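Side-chain contacts in methyl-accepting chemotaxis protein, putative (Geobacter sulfurreducens, PDB 3OOV), which probably takes part in chemotactic signalling, the crystallised fragment being a GAF domain, a module that in many sensory proteins binds small ligands: residues R36-M41 and R108-K113; T47-V52 and S102-I107; I76-T81 and P95-L100. All blocks are in the same frame, centred on the assembly; numbering follows the deposited sequence.

Contact 1 of 3, residues R36-M41 and R108-K113; sequences RVNILM and RALRSK. With GOL (glycerol), chain C.
Asn38 on extended strand 36-41 faces the 3-10 turn 108-110 at Ala109, and the two backbones approach most closely between Arg36 CA and Ala109 CA, 7.3 Å apart. The Asn38 amide reaches across: ND2 lies 2.9 Å from Ala109 O, a weak bond, bent to 121° at the hydrogen, while OD1 rests 3.5 Å from Ala109 CB. With CG beside its backbone N (chi1 -58°), the amide leaves the strand towards the turn, and ND2 can also give a weak bond to glycerol O3 at 2.9 Å. Leu110 CD2 packs 4.1 Å from Asn38 ND2. This is the loop-covered side of the GAF sheet, the place where relatives commonly hold ligands; Val37 and Ile39 point to helix 17-31 on the other face. The glycerol, probably from the crystallisation liquor, lies against the turn and the residues after it: its O1 donates to Leu110 O at 2.9 Å, and its O2 donates to Ala109 O while accepting a fairly straight bond from Ser112 N at 3.2 Å (162°). With an alanine in place of Asn38, Ala109 O would probably lose its donor from the strand and glycerol O3 its amide partner. Arg135 also binds Ala109 O, and it bonds Arg108 O as well. Arg36 NH1 stays 4.5 Å from Arg108 O and is hydrogen-bonded instead to Thr57.

Contact 2 of 3, residues T47-V52 and S102-I107; sequences TSLSFV and SPYDAI
Tyr104 OH is held by a hydrogen bond to Pro68 O, outside the two segments, and turns its oxygen to the hydrocarbon of Leu49, whose CD1 lies 3.8 Å from it. Leu49 and Tyr104 cross at about a right angle, the leucine branch meeting the phenol at its hydroxyl end. Both side chains extend to bridge the gap, for Leu49 CA and Tyr104 CA stand 10.6 Å apart. The second meeting is purely apolar: Phe51 CE1 packs 3.9 Å from Ile107 CG2, the two side chains running alongside each other in opposite directions. Phe51 swings its ring away from its own backbone N (chi1 -153°), which carries CE1 over to the isoleucine. The same ring packs edge-to-face with Phe60, and Ile107 touches Phe60 and Val65, so these loop residues extend the apolar cluster. The short 3-10 turn 104-106, with Ile107 N bonded to Tyr104 O at 3.2 Å, brings both side chains within reach of strand 48-52; a cis peptide bond before Pro103 precedes it. Pro103 and Tyr104 also lie on Leu67 of strand 66-68, whose backbone pairs with Leu49, and so the turn spans two neighbouring strands. Leu49 and Phe51 belong to the face of the sheet that looks towards the loop, and the whole is a long connection folded back over an antiparallel sheet, as in GAF domains, where loops of this kind cover the side from which ligands are often bound.

Contact 3 of 3, residues I76-T81 and P95-L100; sequences ITKCFT and PTDFRL
Asp97, Phe98 and Leu100 are the residues of 95-100 that meet helix 76-81, through Lys78 and Ile76. Pro95, at the start, does not reach the helix but shapes what follows: its O accepts from Phe98 N at 2.9 Å, closing the 3-10 turn, and its CD sits 3.9 Å above one face of the Phe98 ring, offset toward the rim. Asp97 takes the first torsion that sets CG between the backbone N and the carbonyl carbon (chi1 74°), and OD1 comes to the edge of the Phe98 ring, in its plane. From there Asp97 OD1 is 4.2 Å from Lys78 NZ, too far for a salt bridge, and 4.1 Å from Lys78 CE. Phe98 makes the tightest contact: its CE1 is 3.3 Å from Lys78 CE, the methylene coming in obliquely and the two side chains crossing at about a right angle. The lysine gets there folded, bent at chi2, chi3 and chi4 (74° at chi3), so that CE comes closest to the ring, with Lys78 NZ a little farther off at 4.0 Å from Phe98 CE1. Phe98 also meets the Tyr94 ring, with nearly parallel planes, and touches Ile88 of strand 86-88 and Asp82 of the second subunit. Leu100 ends the segment with an apolar touch, its CD2 4.1 Å from Ile76 CD1. Ile76 rests further on Ile117 and Val129 of the sheet, while Leu100 packs on Leu110. Contact between helix and loop is thus mainly hydrocarbon on hydrocarbon, and the carboxylate probably adds only a loose electrostatic pull on the lysine.

From the N terminus the chain lays down strand 36-42, then its antiparallel neighbour 48-55, then helix 74-82; the long connection after strand 86-88 meets these three in reverse order. Contact 3 therefore closes the shortest loop, contact 2 encloses it, and contact 1 encloses both; none cross. Contacts 1 and 2 share the sheet, where Met41 O and Ser50 N probably hydrogen-bond. Contact 2 meets contact 3 where Leu49 CD1 packs 3.6 Å from Ile76 CG2, and contact 3 adjoins contact 1 through Leu100 and Leu110. Together they fasten one connection across two neighbouring strands and the helix, ahead of strand 115-122.

Contact 1 of 3, residues R36-M41 and R108-K113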
# COMPACT_ATOMS: atom_id res chain seq x y z
N ARG A 36 15.66 10.08 7.80
CA ARG A 36 14.64 10.83 8.51
C ARG A 36 13.51 9.89 8.92
O ARG A 36 12.98 9.15 8.09
CB ARG A 36 14.08 11.93 7.61
CG ARG A 36 15.09 12.67 6.87
CD ARG A 36 15.61 13.90 7.59
NE ARG A 36 16.54 14.64 6.74
CZ ARG A 36 16.59 15.99 6.64
NH1 ARG A 36 15.75 16.77 7.34
NH2 ARG A 36 17.48 16.57 5.83
N VAL A 37 13.20 9.86 10.21
CA VAL A 37 12.20 8.97 10.75
C VAL A 37 11.32 9.84 11.63
O VAL A 37 11.78 10.40 12.65
CB VAL A 37 12.75 7.78 11.55
CG1 VAL A 37 11.59 6.91 12.13
CG2 VAL A 37 13.66 6.92 10.61
N ASN A 38 10.10 9.98 11.15
CA ASN A 38 9.11 10.85 11.78
C ASN A 38 7.96 9.98 12.31
O ASN A 38 7.48 9.04 11.62
CB ASN A 38 8.64 11.97 10.85
CG ASN A 38 9.80 12.85 10.36
OD1 ASN A 38 10.51 13.49 11.18
ND2 ASN A 38 10.05 12.84 9.03
N ILE A 39 7.59 10.21 13.56
CA ILE A 39 6.46 9.45 14.12
C ILE A 39 5.43 10.40 14.74
O ILE A 39 5.77 11.22 15.59
CB ILE A 39 6.91 8.41 15.16
CG1 ILE A 39 7.98 7.51 14.59
CG2 ILE A 39 5.66 7.56 15.70
CD1 ILE A 39 8.63 6.57 15.69
N LEU A 40 4.19 10.30 14.27
CA LEU A 40 3.10 11.18 14.68
C LEU A 40 1.97 10.31 15.20
O LEU A 40 1.70 9.24 14.60
CB LEU A 40 2.60 12.01 13.52
CG LEU A 40 3.75 12.88 12.90
CD1 LEU A 40 4.30 12.19 11.65
CD2 LEU A 40 3.32 14.32 12.53
N MSE A 41 1.36 10.74 16.31
CA MSE A 41 0.29 9.99 17.01
C MSE A 41 -1.01 10.78 17.03
O MSE A 41 -1.00 12.01 17.29
CB MSE A 41 0.75 9.66 18.43
CG MSE A 41 1.98 8.72 18.39
SE MSE A 41 1.47 6.87 17.77
CE MSE A 41 0.35 6.47 19.25
N ARG A 108 10.30 21.26 8.16
CA ARG A 108 11.40 20.71 7.37
C ARG A 108 11.42 19.19 7.41
O ARG A 108 11.74 18.54 6.40
CB ARG A 108 12.78 21.22 7.85
CG ARG A 108 13.14 22.63 7.32
CD ARG A 108 14.60 23.05 7.81
NE ARG A 108 14.59 23.18 9.27
CZ ARG A 108 15.28 22.46 10.13
NH1 ARG A 108 16.09 21.47 9.76
NH2 ARG A 108 15.13 22.74 11.42
N ALA A 109 11.04 18.62 8.56
CA ALA A 109 11.17 17.19 8.79
C ALA A 109 10.23 16.43 7.87
O ALA A 109 10.51 15.27 7.60
CB ALA A 109 10.88 16.85 10.27
N LEU A 110 9.14 17.10 7.46
CA LEU A 110 8.07 16.59 6.63
C LEU A 110 8.14 17.02 5.16
O LEU A 110 7.24 16.65 4.37
CB LEU A 110 6.67 17.05 7.16
CG LEU A 110 6.35 16.57 8.58
CD1 LEU A 110 4.91 16.89 8.92
CD2 LEU A 110 6.58 15.03 8.74
N ARG A 111 9.19 17.76 4.78
CA ARG A 111 9.24 18.28 3.40
C ARG A 111 9.89 17.38 2.33
O ARG A 111 10.20 17.86 1.29
CB ARG A 111 9.98 19.60 3.38
CG ARG A 111 9.18 20.77 3.80
CD ARG A 111 10.12 21.94 3.68
NE ARG A 111 9.38 23.08 4.13
CZ ARG A 111 9.93 24.19 4.57
NH1 ARG A 111 11.26 24.30 4.59
NH2 ARG A 111 9.15 25.17 4.97
N SER A 112 10.09 16.10 2.57
CA SER A 112 10.69 15.27 1.55
C SER A 112 9.75 15.20 0.36
O SER A 112 8.53 15.20 0.51
CB SER A 112 10.97 13.92 2.13
OG SER A 112 11.83 13.20 1.26
N LYS A 113 10.30 15.15 -0.85
CA LYS A 113 9.49 14.88 -2.01
C LYS A 113 9.38 13.40 -2.32
O LYS A 113 8.67 12.99 -3.26
CB LYS A 113 10.07 15.67 -3.22
CG LYS A 113 9.52 17.15 -3.34
CD LYS A 113 9.60 18.00 -2.06
CE LYS A 113 8.89 19.38 -2.21
NZ LYS A 113 8.20 19.72 -0.90
C1 GOL C . 7.26 13.03 4.25
O1 GOL C . 6.27 13.96 4.64
C2 GOL C . 8.32 13.11 5.33
O2 GOL C . 9.16 14.24 5.03
C3 GOL C . 9.07 11.81 5.25
O3 GOL C . 9.96 11.66 6.33

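Contact 2 of 3, residues T47-V52 and S102-I107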
# COMPACT_ATOMS: atom_id res chain seq x y z
N THR A 47 -8.66 13.59 15.31
CA THR A 47 -8.74 14.63 14.30
C THR A 47 -7.50 15.47 14.24
O THR A 47 -7.45 16.45 13.49
CB THR A 47 -9.90 15.59 14.60
OG1 THR A 47 -9.76 16.04 15.93
CG2 THR A 47 -11.30 14.88 14.38
N SER A 48 -6.50 15.17 15.07
CA SER A 48 -5.17 15.75 14.87
C SER A 48 -4.09 14.71 15.12
O SER A 48 -4.30 13.76 15.88
CB SER A 48 -4.92 16.89 15.89
OG SER A 48 -5.82 17.96 15.63
N LEU A 49 -2.89 15.02 14.65
CA LEU A 49 -1.69 14.24 14.94
C LEU A 49 -0.68 15.05 15.75
O LEU A 49 -0.28 16.12 15.32
CB LEU A 49 -1.03 13.90 13.62
CG LEU A 49 -1.72 12.85 12.72
CD1 LEU A 49 -0.94 12.82 11.30
CD2 LEU A 49 -1.85 11.46 13.39
N SER A 50 -0.18 14.51 16.84
CA SER A 50 0.86 15.21 17.47
C SER A 50 2.24 14.60 17.08
O SER A 50 2.39 13.39 16.81
CB SER A 50 0.58 15.37 18.97
OG SER A 50 0.84 14.16 19.61
N PHE A 51 3.22 15.46 16.91
CA PHE A 51 4.49 15.03 16.37
C PHE A 51 5.32 14.55 17.58
O PHE A 51 5.70 15.34 18.39
CB PHE A 51 5.12 16.23 15.66
CG PHE A 51 6.10 15.89 14.50
CD1 PHE A 51 6.19 16.73 13.40
CD2 PHE A 51 6.95 14.77 14.56
CE1 PHE A 51 7.08 16.45 12.32
CE2 PHE A 51 7.84 14.49 13.50
CZ PHE A 51 7.95 15.33 12.43
N VAL A 52 5.60 13.26 17.67
CA VAL A 52 6.20 12.64 18.86
C VAL A 52 7.72 12.39 18.76
O VAL A 52 8.48 12.65 19.73
CB VAL A 52 5.45 11.31 19.22
CG1 VAL A 52 6.17 10.56 20.38
CG2 VAL A 52 4.01 11.63 19.61
N SER A 102 0.03 23.86 4.04
CA SER A 102 0.12 24.48 5.39
C SER A 102 -0.90 23.88 6.37
O SER A 102 -2.06 23.81 6.02
CB SER A 102 -0.11 25.99 5.32
OG SER A 102 0.34 26.54 6.56
N PRO A 103 -0.52 23.52 7.62
CA PRO A 103 0.76 23.80 8.27
C PRO A 103 1.81 22.73 8.08
O PRO A 103 2.96 22.95 8.54
CB PRO A 103 0.38 23.93 9.76
CG PRO A 103 -0.73 22.86 9.92
CD PRO A 103 -1.52 23.01 8.60
N TYR A 104 1.46 21.56 7.48
CA TYR A 104 2.44 20.45 7.36
C TYR A 104 3.71 20.89 6.54
O TYR A 104 4.83 20.44 6.82
CB TYR A 104 1.81 19.21 6.70
CG TYR A 104 0.78 18.37 7.51
CD1 TYR A 104 1.14 17.15 8.04
CD2 TYR A 104 -0.55 18.80 7.66
CE1 TYR A 104 0.22 16.35 8.73
CE2 TYR A 104 -1.50 18.00 8.34
CZ TYR A 104 -1.10 16.81 8.87
OH TYR A 104 -1.95 16.01 9.57
N ASP A 105 3.55 21.76 5.57
CA ASP A 105 4.65 22.07 4.67
C ASP A 105 5.56 23.19 5.22
O ASP A 105 6.51 23.61 4.55
CB ASP A 105 4.11 22.41 3.28
CG ASP A 105 3.44 23.79 3.22
OD1 ASP A 105 3.06 24.17 2.10
OD2 ASP A 105 3.26 24.48 4.25
N ALA A 106 5.27 23.63 6.44
CA ALA A 106 6.13 24.56 7.17
C ALA A 106 7.17 23.76 7.97
O ALA A 106 8.06 24.36 8.57
CB ALA A 106 5.28 25.44 8.15
N ILE A 107 7.05 22.42 7.99
CA ILE A 107 7.96 21.62 8.81
C ILE A 107 9.02 20.94 7.92
O ILE A 107 8.68 20.05 7.09
CB ILE A 107 7.20 20.57 9.62
CG1 ILE A 107 5.83 21.17 10.07
CG2 ILE A 107 8.07 19.90 10.74
CD1 ILE A 107 5.44 21.02 11.52

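Contact 3 of 3, residues I76-T81 and P95-L100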
# COMPACT_ATOMS: atom_id res chain seq x y z
N ILE A 76 -0.28 11.88 4.27
CA ILE A 76 -0.23 11.41 5.64
C ILE A 76 -1.63 11.12 6.17
O ILE A 76 -1.89 10.07 6.76
CB ILE A 76 0.51 12.41 6.57
CG1 ILE A 76 2.02 12.39 6.23
CG2 ILE A 76 0.30 12.02 8.05
CD1 ILE A 76 2.81 13.56 6.79
N THR A 77 -2.53 12.05 5.96
CA THR A 77 -3.93 11.80 6.30
C THR A 77 -4.50 10.57 5.57
O THR A 77 -5.28 9.79 6.17
CB THR A 77 -4.76 13.05 5.90
OG1 THR A 77 -4.28 14.11 6.70
CG2 THR A 77 -6.30 12.84 6.18
N LYS A 78 -4.16 10.40 4.29
CA LYS A 78 -4.68 9.21 3.56
C LYS A 78 -4.16 7.96 4.11
O LYS A 78 -4.93 6.97 4.19
CB LYS A 78 -4.43 9.27 2.07
CG LYS A 78 -5.34 10.25 1.37
CD LYS A 78 -4.64 10.98 0.24
CE LYS A 78 -4.45 10.05 -0.93
NZ LYS A 78 -5.84 9.55 -1.37
N CYS A 79 -2.85 7.93 4.45
CA CYS A 79 -2.30 6.76 5.13
C CYS A 79 -3.11 6.39 6.40
O CYS A 79 -3.45 5.20 6.67
CB CYS A 79 -0.83 7.02 5.57
SG CYS A 79 -0.12 5.64 6.47
N PHE A 80 -3.34 7.42 7.22
CA PHE A 80 -4.00 7.24 8.52
C PHE A 80 -5.45 6.70 8.29
O PHE A 80 -5.85 5.70 8.90
CB PHE A 80 -4.07 8.56 9.27
CG PHE A 80 -4.68 8.44 10.63
CD1 PHE A 80 -3.88 8.09 11.74
CD2 PHE A 80 -6.05 8.67 10.82
CE1 PHE A 80 -4.44 7.96 13.00
CE2 PHE A 80 -6.63 8.56 12.08
CZ PHE A 80 -5.82 8.23 13.18
N THR A 81 -6.19 7.36 7.40
CA THR A 81 -7.59 6.99 7.09
C THR A 81 -7.74 5.57 6.48
O THR A 81 -8.60 4.79 6.87
CB THR A 81 -8.24 8.11 6.22
OG1 THR A 81 -8.04 9.37 6.89
CG2 THR A 81 -9.71 8.01 6.21
N PRO A 95 -1.43 12.54 -7.78
CA PRO A 95 -2.46 13.60 -7.78
C PRO A 95 -2.17 14.64 -6.72
O PRO A 95 -1.49 14.36 -5.71
CB PRO A 95 -3.75 12.86 -7.42
CG PRO A 95 -3.49 11.38 -7.68
CD PRO A 95 -1.98 11.19 -7.51
N THR A 96 -2.70 15.83 -6.99
CA THR A 96 -2.57 17.05 -6.20
C THR A 96 -2.91 16.90 -4.71
O THR A 96 -2.21 17.41 -3.87
CB THR A 96 -3.42 18.14 -6.86
OG1 THR A 96 -2.84 18.38 -8.14
CG2 THR A 96 -3.36 19.45 -6.11
N ASP A 97 -3.95 16.16 -4.40
CA ASP A 97 -4.29 15.90 -3.02
C ASP A 97 -3.29 15.06 -2.24
O ASP A 97 -3.51 14.83 -1.07
CB ASP A 97 -5.79 15.45 -2.81
CG ASP A 97 -6.12 14.01 -3.26
OD1 ASP A 97 -5.26 13.13 -3.57
OD2 ASP A 97 -7.35 13.77 -3.29
N PHE A 98 -2.19 14.61 -2.88
CA PHE A 98 -1.12 13.97 -2.13
C PHE A 98 -0.24 14.99 -1.42
O PHE A 98 0.28 14.68 -0.36
CB PHE A 98 -0.24 13.04 -2.97
CG PHE A 98 -0.86 11.69 -3.25
CD1 PHE A 98 -2.21 11.56 -3.54
CD2 PHE A 98 -0.07 10.53 -3.27
CE1 PHE A 98 -2.76 10.31 -3.78
CE2 PHE A 98 -0.60 9.29 -3.55
CZ PHE A 98 -1.95 9.17 -3.80
N ARG A 99 -0.10 16.20 -1.97
CA ARG A 99 0.87 17.15 -1.44
C ARG A 99 0.51 17.58 -0.02
O ARG A 99 -0.67 17.77 0.31
CB ARG A 99 0.98 18.43 -2.29
CG ARG A 99 0.99 18.27 -3.80
CD ARG A 99 2.29 17.82 -4.41
NE ARG A 99 1.94 16.89 -5.50
CZ ARG A 99 1.95 17.19 -6.80
NH1 ARG A 99 2.32 18.40 -7.22
NH2 ARG A 99 1.60 16.26 -7.69
N LEU A 100 1.51 17.78 0.80
CA LEU A 100 1.32 18.46 2.06
C LEU A 100 0.98 19.93 1.85
O LEU A 100 1.55 20.57 1.00
CB LEU A 100 2.56 18.32 2.91
CG LEU A 100 2.93 16.89 3.22
CD1 LEU A 100 4.16 16.81 4.20
CD2 LEU A 100 1.74 16.14 3.75